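Local coordinates for cytokinesis protein 2 (Saccharomyces cerevisiae, PDB 4WPE) that mediates the cytoskeletal rearrangements required for cytokinesis, forming rings that coincide first with the septins and later with the medial actin ring, and is represented here by its F-BAR domain, at residues I102-Q106 with I107-T111; K233-Q236 with F237-S241. All blocks are in the same frame, centred on the assembly; numbering follows the deposited sequence.

How the interactions relate
From the N terminus, the chain first reaches interaction 1, at 102-111 in helix 76-162. It then runs to the end of that helix and returns along helix 170-259, where interaction 2 lies at 233-241. Both are local, within one continuous helical stretch, so neither closes a long loop, and they follow in series without nesting or crossing. Their centres are about 11 Å apart on two antiparallel helices of the F-BAR bundle, and they touch directly. Leu103 packs on Phe237 and Ile102 on Ser240, while Lys233 reaches back to Gln106 O in a weak hydrogen bond and lies against Thr111. Helix 37-71 touches both contacts; the second subunit packs against interaction 2.

Interaction 1 of 2, residues I102-Q106 with I107-T111; sequences ILFRQ and IYTDT
Ile102 O takes two backbone donors: Gln106 N one helical turn on, and Ile107 N one residue further, the latter a weak bond at 3.4 Å. Leu103 O makes the sounder long step, receiving Tyr108 N at 2.9 Å. The Leu103 side chain lies alongside that of Ile107, both pointing the same way, with Leu103 CD2 3.6 Å from Ile107 CD1. Ile107 keeps CG1 between the backbone N and the carbonyl carbon (chi1 59°), and this turns CG1 and CD1 back over the leucine carbonyl. Phe104 O continues the series with a weak bond from Thr109 N at 3.2 Å. Three successive bonds from residue i+5 to i thus make a pi-type turn, a local widening within the long helix 76-162 of the F-BAR domain. The hydroxyl Thr109 OG1 also donates to Phe104 O, at 2.9 Å, tilted 16° from the carbonyl plane. The Phe104 and Tyr108 rings lie side by side but oblique, planes at 32°, with Tyr108 CD2 over one phenyl face and Phe104 O at the tyrosine edge. Tyr108 also packs on Ile41 and Lys45 of helix 37-71. At Arg105 a water carries the link onward: it donates to Arg105 O at 2.9 Å and, weakly, to Asp110 OD2. Gln106 O faces the same carboxylate, 2.8 Å from Asp110 OD1, and also receives a weak hydrogen bond from Lys233 NZ.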
ATOM      1  N   ILE A 102       9.343   6.931  -9.096  1.00 67.14           N
ATOM      2  CA  ILE A 102       8.824   8.033  -9.903  1.00 61.80           C
ATOM      3  C   ILE A 102       8.452   9.207  -9.004  1.00 70.16           C
ATOM      4  O   ILE A 102       8.688  10.369  -9.338  1.00 76.11           O
ATOM      5  CB  ILE A 102       7.588   7.617 -10.724  1.00 61.08           C
ATOM      6  CG1 ILE A 102       7.963   6.575 -11.774  1.00 62.92           C
ATOM      7  CG2 ILE A 102       6.956   8.827 -11.403  1.00 61.07           C
ATOM      8  CD1 ILE A 102       6.774   6.046 -12.548  1.00 62.47           C
ATOM      9  N   LEU A 103       7.879   8.891  -7.850  1.00 72.80           N
ATOM     10  CA  LEU A 103       7.441   9.918  -6.919  1.00 65.97           C
ATOM     11  C   LEU A 103       8.621  10.700  -6.348  1.00 62.28           C
ATOM     12  O   LEU A 103       8.579  11.922  -6.278  1.00 61.00           O
ATOM     13  CB  LEU A 103       6.610   9.303  -5.789  1.00 66.95           C
ATOM     14  CG  LEU A 103       5.181   8.900  -6.172  1.00 66.94           C
ATOM     15  CD1 LEU A 103       4.588   7.936  -5.156  1.00 73.48           C
ATOM     16  CD2 LEU A 103       4.290  10.121  -6.325  1.00 65.03           C
ATOM     17  N   PHE A 104       9.684  10.007  -5.959  1.00 65.97           N
ATOM     18  CA  PHE A 104      10.780  10.680  -5.273  1.00 69.99           C
ATOM     19  C   PHE A 104      11.590  11.605  -6.179  1.00 73.61           C
ATOM     20  O   PHE A 104      12.020  12.676  -5.748  1.00 68.88           O
ATOM     21  CB  PHE A 104      11.719   9.664  -4.624  1.00 72.51           C
ATOM     22  CG  PHE A 104      12.829  10.296  -3.833  1.00 81.57           C
ATOM     23  CD1 PHE A 104      12.603  10.754  -2.545  1.00 85.59           C
ATOM     24  CD2 PHE A 104      14.094  10.444  -4.380  1.00 85.96           C
ATOM     25  CE1 PHE A 104      13.619  11.344  -1.813  1.00 90.58           C
ATOM     26  CE2 PHE A 104      15.113  11.032  -3.656  1.00 92.32           C
ATOM     27  CZ  PHE A 104      14.875  11.483  -2.370  1.00 94.37           C
ATOM     28  N   ARG A 105      11.801  11.205  -7.427  1.00 79.86           N
ATOM     29  CA  ARG A 105      12.752  11.916  -8.278  1.00 84.87           C
ATOM     30  C   ARG A 105      12.112  12.740  -9.390  1.00 88.49           C
ATOM     31  O   ARG A 105      12.539  13.863  -9.649  1.00107.13           O
ATOM     32  CB  ARG A 105      13.744  10.923  -8.885  1.00 89.44           C
ATOM     33  CG  ARG A 105      13.824   9.608  -8.135  1.00 94.11           C
ATOM     34  CD  ARG A 105      15.172   8.936  -8.306  1.00 99.40           C
ATOM     35  NE  ARG A 105      15.227   7.667  -7.592  1.00107.70           N
ATOM     36  CZ  ARG A 105      15.288   6.480  -8.186  1.00118.14           C
ATOM     37  NH1 ARG A 105      15.313   6.399  -9.509  1.00126.48           N
ATOM     38  NH2 ARG A 105      15.331   5.372  -7.457  1.00117.53           N
ATOM     39  N   GLN A 106      11.096  12.203 -10.052  1.00 73.27           N
ATOM     40  CA  GLN A 106      10.502  12.932 -11.167  1.00 77.68           C
ATOM     41  C   GLN A 106       9.497  13.995 -10.735  1.00 86.10           C
ATOM     42  O   GLN A 106       9.343  15.013 -11.412  1.00 79.95           O
ATOM     43  CB  GLN A 106       9.833  11.971 -12.144  1.00 71.15           C
ATOM     44  CG  GLN A 106      10.721  10.837 -12.598  1.00 83.07           C
ATOM     45  CD  GLN A 106       9.985   9.873 -13.495  1.00 93.76           C
ATOM     46  OE1 GLN A 106       8.966  10.221 -14.091  1.00100.73           O
ATOM     47  NE2 GLN A 106      10.489   8.651 -13.591  1.00 94.82           N
ATOM     48  N   ILE A 107       8.805  13.775  -9.622  1.00 86.04           N
ATOM     49  CA  ILE A 107       7.800  14.745  -9.212  1.00 85.52           C
ATOM     50  C   ILE A 107       8.136  15.436  -7.886  1.00 81.64           C
ATOM     51  O   ILE A 107       7.865  16.619  -7.738  1.00 86.06           O
ATOM     52  CB  ILE A 107       6.388  14.101  -9.147  1.00 71.34           C
ATOM     53  CG1 ILE A 107       6.349  12.933  -8.178  1.00 80.48           C
ATOM     54  CG2 ILE A 107       5.958  13.610 -10.515  1.00 72.53           C
ATOM     55  CD1 ILE A 107       5.826  13.289  -6.826  1.00 96.67           C
ATOM     56  N   TYR A 108       8.735  14.728  -6.932  1.00 71.67           N
ATOM     57  CA  TYR A 108       9.123  15.378  -5.679  1.00 62.33           C
ATOM     58  C   TYR A 108      10.333  16.277  -5.874  1.00 66.53           C
ATOM     59  O   TYR A 108      10.317  17.453  -5.504  1.00 64.24           O
ATOM     60  CB  TYR A 108       9.429  14.355  -4.582  1.00 55.56           C
ATOM     61  CG  TYR A 108      10.294  14.915  -3.470  1.00 59.50           C
ATOM     62  CD1 TYR A 108       9.769  15.780  -2.521  1.00 61.11           C
ATOM     63  CD2 TYR A 108      11.640  14.582  -3.376  1.00 65.86           C
ATOM     64  CE1 TYR A 108      10.560  16.297  -1.508  1.00 62.63           C
ATOM     65  CE2 TYR A 108      12.436  15.091  -2.368  1.00 65.87           C
ATOM     66  CZ  TYR A 108      11.893  15.948  -1.438  1.00 65.44           C
ATOM     67  OH  TYR A 108      12.688  16.454  -0.435  1.00 67.14           O
ATOM     68  N   THR A 109      11.387  15.707  -6.447  1.00 69.18           N
ATOM     69  CA  THR A 109      12.634  16.426  -6.662  1.00 67.14           C
ATOM     70  C   THR A 109      12.437  17.611  -7.602  1.00 66.16           C
ATOM     71  O   THR A 109      12.916  18.712  -7.329  1.00 68.69           O
ATOM     72  CB  THR A 109      13.722  15.489  -7.225  1.00 66.18           C
ATOM     73  OG1 THR A 109      14.158  14.595  -6.194  1.00 68.75           O
ATOM     74  CG2 THR A 109      14.915  16.282  -7.738  1.00 65.72           C
ATOM     75  N   ASP A 110      11.715  17.391  -8.695  1.00 63.74           N
ATOM     76  CA  ASP A 110      11.502  18.435  -9.690  1.00 60.12           C
ATOM     77  C   ASP A 110      10.569  19.531  -9.184  1.00 73.36           C
ATOM     78  O   ASP A 110      10.626  20.668  -9.658  1.00 82.17           O
ATOM     79  CB  ASP A 110      10.956  17.836 -10.989  1.00 60.06           C
ATOM     80  CG  ASP A 110      12.023  17.101 -11.785  1.00 73.56           C
ATOM     81  OD1 ASP A 110      11.696  16.088 -12.442  1.00 76.19           O
ATOM     82  OD2 ASP A 110      13.192  17.540 -11.757  1.00 81.51           O
ATOM     83  N   THR A 111       9.716  19.196  -8.219  1.00 69.32           N
ATOM     84  CA  THR A 111       8.811  20.185  -7.637  1.00 63.50           C
ATOM     85  C   THR A 111       9.529  21.027  -6.585  1.00 63.61           C
ATOM     86  O   THR A 111       9.359  22.246  -6.529  1.00 64.43           O
ATOM     87  CB  THR A 111       7.575  19.525  -7.000  1.00 58.41           C
ATOM     88  OG1 THR A 111       6.827  18.839  -8.013  1.00 56.54           O
ATOM     89  CG2 THR A 111       6.684  20.565  -6.347  1.00 59.83           C
TER
HETATM   90  O   HOH W   1      14.230  14.957 -11.756  1.00 75.20           O

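Interaction 2 of 2, residues K233-Q236 with F237-S241; sequences KLQQ and FATSS
Ala238 N gives Leu234 O a hydrogen bond of 2.9 Å. Phe237 CB lies 3.3 Å from the same Leu234 O, and the phenyl ring turns its edge to that oxygen. CG anti to the backbone N (chi1 168°) leads the end of the Phe237 ring away from 233-236, while the CD2 side stays near Leu234 O. Phe237 O is gripped twice in turn: Ser241 N and Ser241 OG reach it from opposite faces of its plane, each at 3.1 Å. Lys233 folds along its own turn, NZ giving Gln236 OE1 a 2.9 Å hydrogen bond that would fix which way the glutamine amide faces. Regular backbone bonds link Lys233 to Phe237 and Gln236 to Ser240, as expected of uninterrupted alpha-helix. This stretch of helix 170-259 sits in the F-BAR dimer interface, where Leu234 and Ala238 pack on Leu259 and Leu255 of the second subunit. The chemistry thus divides in two: backbone carbonyls are met by N-H and hydroxyl groups from the same helix, while the buried Phe237, Leu234 and Ala238 offer apolar surface to Leu103, Phe44 and Leu255 of the second subunit, respectively.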
ATOM      1  N   LYS A 233       2.150  18.349 -12.669  1.00 55.48           N
ATOM      2  CA  LYS A 233       2.782  17.430 -11.728  1.00 58.96           C
ATOM      3  C   LYS A 233       1.751  16.574 -10.996  1.00 66.63           C
ATOM      4  O   LYS A 233       2.049  15.462 -10.570  1.00 70.02           O
ATOM      5  CB  LYS A 233       3.637  18.197 -10.719  1.00 52.34           C
ATOM      6  CG  LYS A 233       5.002  18.587 -11.247  1.00 61.44           C
ATOM      7  CD  LYS A 233       5.586  17.485 -12.115  1.00 74.52           C
ATOM      8  CE  LYS A 233       6.920  17.899 -12.702  1.00 77.38           C
ATOM      9  NZ  LYS A 233       7.457  16.869 -13.632  1.00 80.07           N
ATOM     10  N   LEU A 234       0.536  17.092 -10.855  1.00 62.72           N
ATOM     11  CA  LEU A 234      -0.513  16.358 -10.163  1.00 60.89           C
ATOM     12  C   LEU A 234      -1.176  15.315 -11.061  1.00 67.81           C
ATOM     13  O   LEU A 234      -1.747  14.343 -10.563  1.00 70.89           O
ATOM     14  CB  LEU A 234      -1.563  17.322  -9.606  1.00 59.09           C
ATOM     15  CG  LEU A 234      -1.154  18.005  -8.296  1.00 60.42           C
ATOM     16  CD1 LEU A 234      -2.218  18.985  -7.821  1.00 56.76           C
ATOM     17  CD2 LEU A 234      -0.867  16.964  -7.224  1.00 64.22           C
ATOM     18  N   GLN A 235      -1.109  15.502 -12.377  1.00 70.28           N
ATOM     19  CA  GLN A 235      -1.614  14.467 -13.276  1.00 80.86           C
ATOM     20  C   GLN A 235      -0.567  13.366 -13.344  1.00 77.82           C
ATOM     21  O   GLN A 235      -0.890  12.187 -13.223  1.00 74.92           O
ATOM     22  CB  GLN A 235      -1.928  15.022 -14.672  1.00 84.60           C
ATOM     23  CG  GLN A 235      -3.280  14.571 -15.282  1.00125.14           C
ATOM     24  CD  GLN A 235      -3.405  13.071 -15.589  1.00124.68           C
ATOM     25  OE1 GLN A 235      -2.601  12.256 -15.154  1.00121.47           O
ATOM     26  NE2 GLN A 235      -4.433  12.713 -16.352  1.00125.95           N
ATOM     27  N   GLN A 236       0.694  13.757 -13.510  1.00 71.91           N
ATOM     28  CA  GLN A 236       1.801  12.803 -13.490  1.00 69.68           C
ATOM     29  C   GLN A 236       1.728  11.933 -12.242  1.00 72.15           C
ATOM     30  O   GLN A 236       2.058  10.748 -12.270  1.00 67.99           O
ATOM     31  CB  GLN A 236       3.142  13.526 -13.549  1.00 58.39           C
ATOM     32  CG  GLN A 236       3.441  14.135 -14.897  1.00 67.19           C
ATOM     33  CD  GLN A 236       4.654  15.035 -14.856  1.00 69.76           C
ATOM     34  OE1 GLN A 236       5.641  14.735 -14.185  1.00 74.77           O
ATOM     35  NE2 GLN A 236       4.586  16.146 -15.576  1.00 65.68           N
ATOM     36  N   PHE A 237       1.280  12.543 -11.151  1.00 71.38           N
ATOM     37  CA  PHE A 237       0.955  11.834  -9.922  1.00 66.77           C
ATOM     38  C   PHE A 237      -0.239  10.903 -10.125  1.00 66.34           C
ATOM     39  O   PHE A 237      -0.161   9.706  -9.843  1.00 67.45           O
ATOM     40  CB  PHE A 237       0.675  12.846  -8.808  1.00 65.32           C
ATOM     41  CG  PHE A 237       0.062  12.252  -7.576  1.00 62.51           C
ATOM     42  CD1 PHE A 237       0.829  11.524  -6.685  1.00 61.60           C
ATOM     43  CD2 PHE A 237      -1.279  12.459  -7.290  1.00 63.37           C
ATOM     44  CE1 PHE A 237       0.262  10.987  -5.540  1.00 64.40           C
ATOM     45  CE2 PHE A 237      -1.852  11.931  -6.150  1.00 61.28           C
ATOM     46  CZ  PHE A 237      -1.081  11.192  -5.273  1.00 63.94           C
ATOM     47  N   ALA A 238      -1.336  11.458 -10.635  1.00 67.57           N
ATOM     48  CA  ALA A 238      -2.578  10.707 -10.821  1.00 65.44           C
ATOM     49  C   ALA A 238      -2.485   9.664 -11.933  1.00 68.52           C
ATOM     50  O   ALA A 238      -3.321   8.767 -12.010  1.00 76.93           O
ATOM     51  CB  ALA A 238      -3.732  11.662 -11.104  1.00 65.84           C
ATOM     52  N   THR A 239      -1.482   9.785 -12.795  1.00 69.14           N
ATOM     53  CA  THR A 239      -1.297   8.827 -13.879  1.00 69.04           C
ATOM     54  C   THR A 239      -0.424   7.664 -13.415  1.00 68.69           C
ATOM     55  O   THR A 239      -0.738   6.501 -13.674  1.00 68.96           O
ATOM     56  CB  THR A 239      -0.674   9.495 -15.124  1.00 72.08           C
ATOM     57  OG1 THR A 239      -1.662  10.308 -15.772  1.00 80.21           O
ATOM     58  CG2 THR A 239      -0.177   8.452 -16.108  1.00 65.49           C
ATOM     59  N   SER A 240       0.661   7.985 -12.717  1.00 67.19           N
ATOM     60  CA  SER A 240       1.557   6.971 -12.170  1.00 65.89           C
ATOM     61  C   SER A 240       0.820   6.061 -11.196  1.00 67.29           C
ATOM     62  O   SER A 240       1.002   4.846 -11.209  1.00 75.99           O
ATOM     63  CB  SER A 240       2.749   7.624 -11.472  1.00 70.24           C
ATOM     64  OG  SER A 240       3.686   8.114 -12.417  1.00 85.11           O
ATOM     65  N   SER A 241      -0.013   6.662 -10.355  1.00 63.99           N
ATOM     66  CA  SER A 241      -0.825   5.904  -9.416  1.00 58.14           C
ATOM     67  C   SER A 241      -1.861   5.082 -10.172  1.00 62.80           C
ATOM     68  O   SER A 241      -2.100   3.918  -9.851  1.00 68.34           O
ATOM     69  CB  SER A 241      -1.504   6.838  -8.417  1.00 65.36           C
ATOM     70  OG  SER A 241      -0.544   7.566  -7.671  1.00 67.59           O
TER